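Uncharacterized esterase YxiM (Bacillus subtilis, PDB 2O14) is an uncharacterized esterase of the GDSL lipolytic family that probably hydrolyses ester bonds, though its natural substrate is not established. Local coordinates at residues A[163-169]-A[200-206]; A[225-231]-A[264-270]; A[288-292]-A[320-324]; A[278-282]-A[335-341]. All coordinates share one frame. Residues are numbered along the deposited sequence.

Contact 1 (A[163-169]-A[200-206])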
loop_
_atom_site.group_PDB
_atom_site.type_symbol
_atom_site.label_atom_id
_atom_site.label_comp_id
_atom_site.label_asym_id
_atom_site.label_seq_id
_atom_site.Cartn_x
_atom_site.Cartn_y
_atom_site.Cartn_z
ATOM N N ARG A 163 -13.817 -8.771 2.022
ATOM C CA ARG A 163 -12.893 -9.101 3.100
ATOM C C ARG A 163 -11.494 -8.693 2.638
ATOM O O ARG A 163 -11.088 -9.009 1.517
ATOM C CB ARG A 163 -12.948 -10.592 3.389
ATOM C CG ARG A 163 -12.424 -10.964 4.750
ATOM C CD ARG A 163 -12.703 -12.420 5.033
ATOM N NE ARG A 163 -12.255 -12.808 6.362
ATOM C CZ ARG A 163 -12.370 -14.038 6.846
ATOM N NH1 ARG A 163 -12.923 -14.990 6.102
ATOM N NH2 ARG A 163 -11.926 -14.319 8.063
ATOM N N THR A 164 -10.755 -7.995 3.492
ATOM C CA THR A 164 -9.437 -7.522 3.092
ATOM C C THR A 164 -8.355 -7.591 4.155
ATOM O O THR A 164 -8.626 -7.489 5.347
ATOM C CB THR A 164 -9.512 -6.047 2.644
ATOM O OG1 THR A 164 -10.591 -5.876 1.716
ATOM C CG2 THR A 164 -8.200 -5.618 1.992
ATOM N N ILE A 165 -7.119 -7.758 3.694
ATOM C CA ILE A 165 -5.954 -7.773 4.567
ATOM C C ILE A 165 -5.292 -6.415 4.332
ATOM O O ILE A 165 -4.780 -6.161 3.239
ATOM C CB ILE A 165 -4.924 -8.845 4.163
ATOM C CG1 ILE A 165 -5.549 -10.240 4.205
ATOM C CG2 ILE A 165 -3.718 -8.775 5.104
ATOM C CD1 ILE A 165 -5.941 -10.677 5.584
ATOM N N TYR A 166 -5.316 -5.539 5.333
ATOM C CA TYR A 166 -4.685 -4.227 5.194
ATOM C C TYR A 166 -3.274 -4.346 5.753
ATOM O O TYR A 166 -3.091 -4.700 6.921
ATOM C CB TYR A 166 -5.476 -3.171 5.968
ATOM C CG TYR A 166 -6.848 -2.916 5.393
ATOM C CD1 TYR A 166 -7.033 -1.999 4.359
ATOM C CD2 TYR A 166 -7.957 -3.623 5.853
ATOM C CE1 TYR A 166 -8.291 -1.791 3.798
ATOM C CE2 TYR A 166 -9.217 -3.425 5.296
ATOM C CZ TYR A 166 -9.377 -2.510 4.270
ATOM O OH TYR A 166 -10.620 -2.326 3.718
ATOM N N VAL A 167 -2.278 -4.055 4.924
ATOM C CA VAL A 167 -0.891 -4.171 5.356
ATOM C C VAL A 167 -0.200 -2.848 5.666
ATOM O O VAL A 167 -0.243 -1.904 4.872
ATOM C CB VAL A 167 -0.040 -4.912 4.298
ATOM C CG1 VAL A 167 1.341 -5.222 4.860
ATOM C CG2 VAL A 167 -0.736 -6.192 3.866
ATOM N N GLY A 168 0.439 -2.793 6.831
ATOM C CA GLY A 168 1.182 -1.613 7.229
ATOM C C GLY A 168 2.645 -2.010 7.328
ATOM O O GLY A 168 2.952 -3.139 7.719
ATOM N N GLY A 169 3.557 -1.115 6.965
ATOM C CA GLY A 169 4.966 -1.462 7.049
ATOM C C GLY A 169 5.900 -0.435 6.444
ATOM O O GLY A 169 5.494 0.696 6.163
ATOM N N PHE A 200 -9.609 -13.114 0.478
ATOM C CA PHE A 200 -9.118 -11.813 0.909
ATOM C C PHE A 200 -8.619 -10.923 -0.210
ATOM O O PHE A 200 -8.114 -11.391 -1.227
ATOM C CB PHE A 200 -7.945 -11.954 1.885
ATOM C CG PHE A 200 -8.289 -12.613 3.179
ATOM C CD1 PHE A 200 -7.896 -13.924 3.428
ATOM C CD2 PHE A 200 -8.952 -11.908 4.176
ATOM C CE1 PHE A 200 -8.153 -14.525 4.656
ATOM C CE2 PHE A 200 -9.216 -12.501 5.411
ATOM C CZ PHE A 200 -8.814 -13.811 5.651
ATOM N N GLN A 201 -8.771 -9.625 0.004
ATOM C CA GLN A 201 -8.249 -8.623 -0.907
ATOM C C GLN A 201 -7.013 -8.208 -0.119
ATOM O O GLN A 201 -7.014 -8.265 1.111
ATOM C CB GLN A 201 -9.190 -7.418 -1.027
ATOM C CG GLN A 201 -10.300 -7.554 -2.056
ATOM C CD GLN A 201 -9.765 -7.886 -3.435
ATOM O OE1 GLN A 201 -9.593 -9.056 -3.777
ATOM N NE2 GLN A 201 -9.484 -6.855 -4.231
ATOM N N VAL A 202 -5.956 -7.810 -0.806
ATOM C CA VAL A 202 -4.760 -7.376 -0.107
ATOM C C VAL A 202 -4.470 -5.924 -0.462
ATOM O O VAL A 202 -4.268 -5.598 -1.627
ATOM C CB VAL A 202 -3.530 -8.236 -0.491
ATOM C CG1 VAL A 202 -2.303 -7.735 0.246
ATOM C CG2 VAL A 202 -3.784 -9.697 -0.156
ATOM N N ARG A 203 -4.475 -5.050 0.537
ATOM C CA ARG A 203 -4.172 -3.646 0.299
ATOM C C ARG A 203 -2.903 -3.312 1.081
ATOM O O ARG A 203 -2.941 -3.095 2.290
ATOM C CB ARG A 203 -5.336 -2.752 0.743
ATOM C CG ARG A 203 -6.620 -2.949 -0.064
ATOM C CD ARG A 203 -7.744 -2.060 0.465
ATOM N NE ARG A 203 -7.481 -0.644 0.223
ATOM C CZ ARG A 203 -7.888 0.025 -0.850
ATOM N NH1 ARG A 203 -8.591 -0.590 -1.790
ATOM N NH2 ARG A 203 -7.576 1.307 -0.991
ATOM N N ASN A 204 -1.780 -3.286 0.371
ATOM C CA ASN A 204 -0.479 -3.007 0.967
ATOM C C ASN A 204 -0.252 -1.504 1.084
ATOM O O ASN A 204 0.190 -0.857 0.131
ATOM C CB ASN A 204 0.622 -3.633 0.109
ATOM C CG ASN A 204 1.970 -3.609 0.786
ATOM O OD1 ASN A 204 2.125 -3.024 1.851
ATOM N ND2 ASN A 204 2.957 -4.249 0.171
HETATM N N MSE A 205 -0.531 -0.965 2.268
HETATM C CA MSE A 205 -0.395 0.470 2.529
HETATM C C MSE A 205 0.953 0.880 3.112
HETATM O O MSE A 205 1.143 2.035 3.483
HETATM C CB MSE A 205 -1.511 0.937 3.471
HETATM C CG MSE A 205 -2.915 0.555 3.022
HETATM SE SE MSE A 205 -3.312 1.066 1.172
HETATM C CE MSE A 205 -3.702 2.955 1.452
ATOM N N ALA A 206 1.886 -0.061 3.190
ATOM C CA ALA A 206 3.210 0.216 3.734
ATOM C C ALA A 206 3.929 1.224 2.847
ATOM O O ALA A 206 3.586 1.381 1.673
ATOM C CB ALA A 206 4.015 -1.078 3.818
#

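Contact 2 (A[225-231]-A[264-270])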
loop_
_atom_site.group_PDB
_atom_site.type_symbol
_atom_site.label_atom_id
_atom_site.label_comp_id
_atom_site.label_asym_id
_atom_site.label_seq_id
_atom_site.Cartn_x
_atom_site.Cartn_y
_atom_site.Cartn_z
ATOM N N LEU A 225 -8.440 2.879 8.578
ATOM C CA LEU A 225 -9.562 2.978 9.511
ATOM C C LEU A 225 -10.845 3.360 8.786
ATOM O O LEU A 225 -11.951 3.120 9.278
ATOM C CB LEU A 225 -9.256 4.011 10.600
ATOM C CG LEU A 225 -8.177 3.579 11.598
ATOM C CD1 LEU A 225 -7.766 4.751 12.476
ATOM C CD2 LEU A 225 -8.708 2.423 12.439
ATOM N N LYS A 226 -10.685 3.960 7.612
ATOM C CA LYS A 226 -11.813 4.378 6.795
ATOM C C LYS A 226 -12.648 3.183 6.332
ATOM O O LYS A 226 -13.868 3.286 6.204
ATOM C CB LYS A 226 -11.299 5.130 5.564
ATOM C CG LYS A 226 -12.379 5.600 4.593
ATOM C CD LYS A 226 -12.994 6.920 5.021
ATOM C CE LYS A 226 -13.989 7.419 3.984
ATOM N NZ LYS A 226 -14.564 8.732 4.370
ATOM N N TYR A 227 -11.997 2.048 6.092
ATOM C CA TYR A 227 -12.709 0.879 5.584
ATOM C C TYR A 227 -12.615 -0.418 6.381
ATOM O O TYR A 227 -13.499 -1.266 6.275
ATOM C CB TYR A 227 -12.251 0.587 4.152
ATOM C CG TYR A 227 -12.354 1.767 3.219
ATOM C CD1 TYR A 227 -13.595 2.248 2.804
ATOM C CD2 TYR A 227 -11.208 2.400 2.737
ATOM C CE1 TYR A 227 -13.694 3.330 1.925
ATOM C CE2 TYR A 227 -11.297 3.489 1.857
ATOM C CZ TYR A 227 -12.541 3.945 1.455
ATOM O OH TYR A 227 -12.640 5.008 0.582
ATOM N N ILE A 228 -11.559 -0.590 7.169
ATOM C CA ILE A 228 -11.406 -1.831 7.927
ATOM C C ILE A 228 -12.613 -2.109 8.825
ATOM O O ILE A 228 -13.139 -1.213 9.480
ATOM C CB ILE A 228 -10.096 -1.813 8.755
ATOM C CG1 ILE A 228 -9.666 -3.248 9.069
ATOM C CG2 ILE A 228 -10.292 -1.010 10.024
ATOM C CD1 ILE A 228 -8.241 -3.364 9.602
ATOM N N LYS A 229 -13.054 -3.362 8.839
ATOM C CA LYS A 229 -14.214 -3.765 9.630
ATOM C C LYS A 229 -14.097 -5.214 10.099
ATOM O O LYS A 229 -13.117 -5.897 9.798
ATOM C CB LYS A 229 -15.486 -3.606 8.794
ATOM C CG LYS A 229 -15.454 -4.349 7.466
ATOM C CD LYS A 229 -16.757 -4.160 6.688
ATOM C CE LYS A 229 -16.656 -4.733 5.282
ATOM N NZ LYS A 229 -16.326 -6.179 5.282
ATOM N N PRO A 230 -15.098 -5.703 10.850
ATOM C CA PRO A 230 -15.032 -7.089 11.320
ATOM C C PRO A 230 -14.811 -8.045 10.152
ATOM O O PRO A 230 -15.445 -7.920 9.099
ATOM C CB PRO A 230 -16.392 -7.289 11.986
ATOM C CG PRO A 230 -16.677 -5.938 12.552
ATOM C CD PRO A 230 -16.275 -5.015 11.415
ATOM N N GLY A 231 -13.900 -8.991 10.344
ATOM C CA GLY A 231 -13.605 -9.954 9.303
ATOM C C GLY A 231 -12.263 -9.681 8.657
ATOM O O GLY A 231 -11.592 -10.608 8.194
ATOM N N GLN A 264 -7.319 1.326 18.018
ATOM C CA GLN A 264 -8.196 1.988 17.067
ATOM C C GLN A 264 -8.719 0.989 16.049
ATOM O O GLN A 264 -9.894 1.023 15.690
ATOM C CB GLN A 264 -7.462 3.120 16.353
ATOM C CG GLN A 264 -7.194 4.324 17.229
ATOM C CD GLN A 264 -6.840 5.543 16.414
ATOM O OE1 GLN A 264 -7.603 5.955 15.544
ATOM N NE2 GLN A 264 -5.681 6.130 16.689
ATOM N N VAL A 265 -7.854 0.097 15.581
ATOM C CA VAL A 265 -8.285 -0.895 14.609
ATOM C C VAL A 265 -9.232 -1.894 15.267
ATOM O O VAL A 265 -10.249 -2.264 14.683
ATOM C CB VAL A 265 -7.088 -1.645 13.984
ATOM C CG1 VAL A 265 -7.587 -2.819 13.139
ATOM C CG2 VAL A 265 -6.280 -0.687 13.112
ATOM N N LYS A 266 -8.910 -2.326 16.482
ATOM C CA LYS A 266 -9.772 -3.271 17.181
ATOM C C LYS A 266 -11.123 -2.631 17.468
ATOM O O LYS A 266 -12.138 -3.318 17.553
ATOM C CB LYS A 266 -9.125 -3.737 18.487
ATOM C CG LYS A 266 -8.145 -4.885 18.317
ATOM C CD LYS A 266 -7.463 -5.221 19.638
ATOM C CE LYS A 266 -6.710 -6.542 19.571
ATOM N NZ LYS A 266 -7.642 -7.695 19.405
ATOM N N ALA A 267 -11.135 -1.310 17.608
ATOM C CA ALA A 267 -12.379 -0.591 17.868
ATOM C C ALA A 267 -13.321 -0.699 16.666
ATOM O O ALA A 267 -14.522 -0.464 16.789
ATOM C CB ALA A 267 -12.085 0.875 18.171
ATOM N N LYS A 268 -12.770 -1.054 15.506
ATOM C CA LYS A 268 -13.562 -1.197 14.288
ATOM C C LYS A 268 -14.085 -2.621 14.154
ATOM O O LYS A 268 -14.843 -2.927 13.236
ATOM C CB LYS A 268 -12.720 -0.857 13.055
ATOM C CG LYS A 268 -12.222 0.574 12.990
ATOM C CD LYS A 268 -13.351 1.560 12.736
ATOM C CE LYS A 268 -12.800 2.963 12.521
ATOM N NZ LYS A 268 -13.874 3.938 12.181
ATOM N N GLY A 269 -13.667 -3.493 15.069
ATOM C CA GLY A 269 -14.113 -4.875 15.030
ATOM C C GLY A 269 -13.211 -5.788 14.219
ATOM O O GLY A 269 -13.454 -6.991 14.132
ATOM N N ALA A 270 -12.169 -5.222 13.620
ATOM C CA ALA A 270 -11.227 -6.002 12.822
ATOM C C ALA A 270 -10.146 -6.599 13.721
ATOM O O ALA A 270 -10.030 -6.228 14.892
ATOM C CB ALA A 270 -10.591 -5.117 11.758
HETATM O O HOH W 1 -13.476 -9.613 13.231
#

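Contact 3 (A[288-292]-A[320-324])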
loop_
_atom_site.group_PDB
_atom_site.type_symbol
_atom_site.label_atom_id
_atom_site.label_comp_id
_atom_site.label_asym_id
_atom_site.label_seq_id
_atom_site.Cartn_x
_atom_site.Cartn_y
_atom_site.Cartn_z
ATOM N N GLY A 288 27.599 -20.052 11.745
ATOM C CA GLY A 288 26.666 -20.040 10.631
ATOM C C GLY A 288 25.197 -20.002 11.014
ATOM O O GLY A 288 24.342 -20.439 10.247
ATOM N N ILE A 289 24.893 -19.487 12.201
ATOM C CA ILE A 289 23.507 -19.400 12.651
ATOM C C ILE A 289 23.036 -17.955 12.515
ATOM O O ILE A 289 23.687 -17.034 13.020
ATOM C CB ILE A 289 23.355 -19.816 14.132
ATOM C CG1 ILE A 289 23.957 -21.213 14.365
ATOM C CG2 ILE A 289 21.879 -19.771 14.524
ATOM C CD1 ILE A 289 23.351 -22.333 13.519
ATOM N N HIS A 290 21.908 -17.758 11.837
ATOM C CA HIS A 290 21.360 -16.418 11.639
ATOM C C HIS A 290 20.495 -15.999 12.827
ATOM O O HIS A 290 19.513 -16.660 13.150
ATOM C CB HIS A 290 20.537 -16.375 10.351
ATOM C CG HIS A 290 20.101 -14.997 9.960
ATOM N ND1 HIS A 290 19.181 -14.270 10.687
ATOM C CD2 HIS A 290 20.477 -14.203 8.929
ATOM C CE1 HIS A 290 19.011 -13.088 10.122
ATOM N NE2 HIS A 290 19.785 -13.022 9.054
ATOM N N SER A 291 20.870 -14.896 13.473
ATOM C CA SER A 291 20.139 -14.388 14.632
ATOM C C SER A 291 19.975 -12.870 14.588
ATOM O O SER A 291 20.925 -12.149 14.287
ATOM C CB SER A 291 20.869 -14.776 15.918
ATOM O OG SER A 291 20.280 -14.145 17.043
ATOM N N SER A 292 18.772 -12.395 14.901
ATOM C CA SER A 292 18.471 -10.965 14.898
ATOM C C SER A 292 17.434 -10.675 15.981
ATOM O O SER A 292 16.724 -9.668 15.924
ATOM C CB SER A 292 17.901 -10.555 13.537
ATOM O OG SER A 292 18.689 -11.054 12.470
ATOM N N SER A 320 14.905 -16.152 10.288
ATOM C CA SER A 320 16.279 -16.477 10.667
ATOM C C SER A 320 16.503 -17.985 10.563
ATOM O O SER A 320 17.574 -18.435 10.150
ATOM C CB SER A 320 16.581 -16.002 12.094
ATOM O OG SER A 320 16.804 -14.599 12.126
ATOM N N ALA A 321 15.490 -18.765 10.933
ATOM C CA ALA A 321 15.596 -20.219 10.855
ATOM C C ALA A 321 15.772 -20.618 9.388
ATOM O O ALA A 321 16.566 -21.501 9.063
ATOM C CB ALA A 321 14.343 -20.878 11.440
ATOM N N TYR A 322 15.038 -19.952 8.501
ATOM C CA TYR A 322 15.135 -20.249 7.077
ATOM C C TYR A 322 16.496 -19.849 6.508
ATOM O O TYR A 322 17.063 -20.569 5.683
ATOM C CB TYR A 322 14.023 -19.537 6.305
ATOM C CG TYR A 322 14.063 -19.798 4.819
ATOM C CD1 TYR A 322 14.397 -18.786 3.922
ATOM C CD2 TYR A 322 13.773 -21.060 4.308
ATOM C CE1 TYR A 322 14.442 -19.025 2.549
ATOM C CE2 TYR A 322 13.815 -21.311 2.938
ATOM C CZ TYR A 322 14.149 -20.287 2.065
ATOM O OH TYR A 322 14.186 -20.535 0.710
ATOM N N PHE A 323 17.022 -18.707 6.943
ATOM C CA PHE A 323 18.321 -18.262 6.453
ATOM C C PHE A 323 19.395 -19.221 6.959
ATOM O O PHE A 323 20.324 -19.566 6.229
ATOM C CB PHE A 323 18.642 -16.841 6.931
ATOM C CG PHE A 323 17.633 -15.804 6.500
ATOM C CD1 PHE A 323 17.045 -15.858 5.237
ATOM C CD2 PHE A 323 17.295 -14.754 7.350
ATOM C CE1 PHE A 323 16.131 -14.881 4.824
ATOM C CE2 PHE A 323 16.383 -13.769 6.948
ATOM C CZ PHE A 323 15.801 -13.835 5.682
ATOM N N THR A 324 19.265 -19.644 8.213
ATOM C CA THR A 324 20.217 -20.573 8.803
ATOM C C THR A 324 20.208 -21.896 8.038
ATOM O O THR A 324 21.245 -22.539 7.898
ATOM C CB THR A 324 19.882 -20.872 10.287
ATOM O OG1 THR A 324 20.089 -19.694 11.076
ATOM C CG2 THR A 324 20.766 -21.988 10.825
HETATM O O HOH W 2 23.821 -21.900 7.609
HETATM O O HOH W 3 18.221 -19.364 13.233
HETATM O O HOH W 4 16.519 -14.177 14.701
#

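Contact 4 (A[278-282]-A[335-341])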
loop_
_atom_site.group_PDB
_atom_site.type_symbol
_atom_site.label_atom_id
_atom_site.label_comp_id
_atom_site.label_asym_id
_atom_site.label_seq_id
_atom_site.Cartn_x
_atom_site.Cartn_y
_atom_site.Cartn_z
ATOM N N GLN A 278 12.157 -9.061 10.041
ATOM C CA GLN A 278 13.352 -9.884 9.898
ATOM C C GLN A 278 14.589 -9.004 10.011
ATOM O O GLN A 278 14.494 -7.775 9.906
ATOM C CB GLN A 278 13.345 -10.621 8.562
ATOM C CG GLN A 278 12.359 -10.096 7.545
ATOM C CD GLN A 278 12.657 -8.687 7.110
ATOM O OE1 GLN A 278 13.787 -8.369 6.742
ATOM N NE2 GLN A 278 11.646 -7.831 7.137
ATOM N N GLY A 279 15.744 -9.629 10.233
ATOM C CA GLY A 279 16.978 -8.876 10.378
ATOM C C GLY A 279 17.739 -8.636 9.090
ATOM O O GLY A 279 17.165 -8.661 7.999
ATOM N N ARG A 280 19.040 -8.394 9.218
ATOM C CA ARG A 280 19.891 -8.152 8.060
ATOM C C ARG A 280 20.419 -9.466 7.487
ATOM O O ARG A 280 20.549 -10.462 8.204
ATOM C CB ARG A 280 21.064 -7.246 8.443
ATOM C CG ARG A 280 20.674 -5.804 8.752
ATOM C CD ARG A 280 21.882 -5.006 9.225
ATOM N NE ARG A 280 21.563 -3.610 9.519
ATOM C CZ ARG A 280 21.265 -2.697 8.598
ATOM N NH1 ARG A 280 21.245 -3.025 7.313
ATOM N NH2 ARG A 280 20.995 -1.449 8.964
ATOM N N ALA A 281 20.727 -9.458 6.192
ATOM C CA ALA A 281 21.231 -10.645 5.509
ATOM C C ALA A 281 22.545 -11.169 6.088
ATOM O O ALA A 281 22.896 -12.329 5.888
ATOM C CB ALA A 281 21.414 -10.341 4.025
ATOM N N THR A 282 23.262 -10.315 6.810
ATOM C CA THR A 282 24.549 -10.687 7.383
ATOM C C THR A 282 24.553 -10.967 8.887
ATOM O O THR A 282 25.619 -11.026 9.504
ATOM C CB THR A 282 25.596 -9.596 7.082
ATOM O OG1 THR A 282 25.084 -8.323 7.491
ATOM C CG2 THR A 282 25.900 -9.548 5.593
ATOM N N TYR A 335 18.455 -10.721 -0.730
ATOM C CA TYR A 335 18.462 -9.287 -0.452
ATOM C C TYR A 335 19.049 -8.550 -1.643
ATOM O O TYR A 335 19.787 -9.136 -2.441
ATOM C CB TYR A 335 19.306 -8.971 0.783
ATOM C CG TYR A 335 18.666 -9.345 2.097
ATOM C CD1 TYR A 335 18.487 -10.676 2.457
ATOM C CD2 TYR A 335 18.256 -8.362 2.992
ATOM C CE1 TYR A 335 17.918 -11.020 3.685
ATOM C CE2 TYR A 335 17.684 -8.691 4.218
ATOM C CZ TYR A 335 17.519 -10.023 4.558
ATOM O OH TYR A 335 16.957 -10.353 5.770
HETATM N N MSE A 336 18.719 -7.269 -1.767
HETATM C CA MSE A 336 19.238 -6.452 -2.861
HETATM C C MSE A 336 20.764 -6.464 -2.812
HETATM O O MSE A 336 21.354 -6.475 -1.733
HETATM C CB MSE A 336 18.726 -5.012 -2.738
HETATM C CG MSE A 336 17.231 -4.857 -2.990
HETATM SE SE MSE A 336 16.732 -5.301 -4.810
HETATM C CE MSE A 336 17.031 -3.567 -5.634
ATOM N N ASP A 337 21.399 -6.463 -3.980
ATOM C CA ASP A 337 22.858 -6.484 -4.046
ATOM C C ASP A 337 23.505 -5.355 -3.247
ATOM O O ASP A 337 23.124 -4.191 -3.373
ATOM C CB ASP A 337 23.328 -6.402 -5.497
ATOM C CG ASP A 337 24.842 -6.419 -5.613
ATOM O OD1 ASP A 337 25.458 -7.433 -5.217
ATOM O OD2 ASP A 337 25.417 -5.416 -6.089
ATOM N N GLY A 338 24.491 -5.705 -2.429
ATOM C CA GLY A 338 25.176 -4.709 -1.625
ATOM C C GLY A 338 24.245 -4.016 -0.648
ATOM O O GLY A 338 24.570 -2.959 -0.112
ATOM N N ASP A 339 23.084 -4.619 -0.415
ATOM C CA ASP A 339 22.093 -4.061 0.499
ATOM C C ASP A 339 21.679 -5.168 1.467
ATOM O O ASP A 339 20.945 -6.086 1.094
ATOM C CB ASP A 339 20.873 -3.581 -0.292
ATOM C CG ASP A 339 19.952 -2.703 0.526
ATOM O OD1 ASP A 339 19.875 -2.901 1.757
ATOM O OD2 ASP A 339 19.292 -1.822 -0.068
ATOM N N THR A 340 22.143 -5.081 2.709
ATOM C CA THR A 340 21.824 -6.108 3.696
ATOM C C THR A 340 20.514 -5.879 4.442
ATOM O O THR A 340 20.169 -6.649 5.338
ATOM C CB THR A 340 22.942 -6.234 4.744
ATOM O OG1 THR A 340 23.009 -5.029 5.520
ATOM C CG2 THR A 340 24.283 -6.473 4.064
ATOM N N LEU A 341 19.781 -4.833 4.079
ATOM C CA LEU A 341 18.526 -4.543 4.766
ATOM C C LEU A 341 17.274 -4.802 3.939
ATOM O O LEU A 341 16.281 -5.307 4.457
ATOM C CB LEU A 341 18.514 -3.090 5.248
ATOM C CG LEU A 341 17.268 -2.654 6.032
ATOM C CD1 LEU A 341 17.177 -3.439 7.334
ATOM C CD2 LEU A 341 17.342 -1.156 6.324
#

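Contact 1 (A[163-169]-A[200-206])
The parallel strand pair at one edge of the SGNH-hydrolase sheet is formed here, strand 164-169 running beside strand 201-204 with axes 4.5 Å apart and 13° between their directions. Five backbone hydrogen bonds join them: Q201 N to R163 O (2.8 Å), I165 N to Q201 O (2.6 Å), R203 N to I165 O (2.9 Å), V167 N to R203 O (2.9 Å) and M205 N to V167 O (2.8 Å). Only the odd residues of 163-167 bond this way; T164, Y166 and G168 turn their backbone to strand 233-237 on the far side. This is the first beta-alpha-beta unit of the domain, crossing over through helix 187-190; strand 201-204 is one of the sheet's two edge strands. On one face I165 CD1 sits 3.8 Å from the centroid of the F200 ring, a CH-pi contact, and V167 CG2 meets V202 CG1 at 4.2 Å. The face of T164 and Y166 carries R203, whose CD lies 3.4 Å from Y166 CE1. At the strand's end N204 OD1 accepts from A206 N (3.3 Å) in an Asx turn, while N204 ND2 is hydrogen-bonded to V173 O, in the loop just after S171, the nucleophile by similarity.

Contact 2 (A[225-231]-A[264-270])
L225 lays its side chain along the last turn of helix 251-266: CD2 lies 4.0 Å from V265 CG2, CD1 is 3.3 Å from Q264 OE1, and CD2 is also 4.0 Å from K268 CG. Q264 NE2 is hydrogen-bonded to D260 in the same helix. The aliphatic part of K268 folds back over this spot, with its CE 3.4 Å from L225 O. I228 fills the next place along, its CD1 3.6 Å from V265 CG1 and its CG1 3.4 Å from A270 CB, so the buried centre of the contact is apolar. The helix ends in a Schellman motif, with G269 at positive phi and a type I turn from K266 to G269. P230 packs directly against this turn: its CD is 3.1 Å from K268 O, and its CA makes a CA-H...O contact of 3.2 Å with G269 O. A CB on G269 would collide with P230 CG, so glycine is called for by the neighbour as well as by the backbone angles. The segments share no direct hydrogen bond; one water bridges them, accepting from G231 N (3.0 Å) and donating to G269 O (2.8 Å). The contact thus joins two linkers of the alpha/beta domain, the loop between helix 220-225 and strand 233-237 and the turn between helix 251-266 and strand 271-275, with I228 and V265 both resting on F234 of strand 233-237.

Contact 3 (A[288-292]-A[320-324])
H290 has its polar groups well supplied. Its backbone N donates to T324 OG1 (2.8 Å) and its ring ND1 to S320 OG (2.8 Å), while NE2 is hydrogen-bonded to R280 O, a partner that can only accept, so the contacts are consistent with a protonated imidazole. H290 O takes a hydrogen bond from a water (3.0 Å) that also donates to T324 OG1 (2.9 Å). A second water bridges G288 O (3.1 Å) and T324 O (2.7 Å), donating to both. A third accepts from S292 N (2.9 Å) and lies 2.6 Å from S320 OG, which is also hydrogen-bonded to N316 O in the preceding helical turn. S292 OG turns instead to D283. The edge of F323 meets the face of the H290 ring, an edge-to-face pair with centroids 4.8 Å apart and planes at 57°. In this way the long loop between strand 271-275 and helix 298-307 is laid along one side of helix 315-326, whose Y322 packs on helix 345-361.

Contact 4 (A[278-282]-A[335-341])
Unusually, a tyrosine reaches out of one loop to cover an alanine of another and bond to the backbone two residues before it. Y335 OH donates to G279 O (2.8 Å), and A281 CB lies over the ring face, 3.5 Å from the centroid of Y335, a CH-pi contact. Further along, A281 N donates to T340 O (3.0 Å), and R280 CA approaches that same T340 O at 3.1 Å. The guanidinium of R280 lies with L341 CD1 over one face and gives a hydrogen bond from NH1 to T340 OG1 (3.2 Å). Between Y335 and T340 the chain makes a type II turn from M336 to D339. D339, assigned to the active site by similarity, closes an Asx turn through OD1 to L341 N (3.0 Å) and bonds H342 ND1 through OD2, consistent with the Asp-His pair of a catalytic triad. The contact ties the loop following strand 271-275 to the loop between helices 328-332 and 345-361.

Overall arrangement
All four contacts belong to the SGNH-hydrolase (GDSL) alpha/beta domain with the five-stranded parallel sheet, and along the chain contacts 1 and 2 close in turn before contact 4 opens, with contact 3 nested inside its loop. Contacts 1 and 2 have centres 12 Å apart and touch, R163 NE probably hydrogen-bonding G231 O and Y166 packing on I228. Contacts 3 and 4, with centres 13 Å apart, meet where H290 NE2 probably bonds R280 O and F323 packs near Y335. The two pairs do not touch, their centres 24 to 35 Å apart. Contacts 1 and 4 approach the proposed active site from the S171 and the D339-H342 sides, their nearest atoms about 9 Å apart.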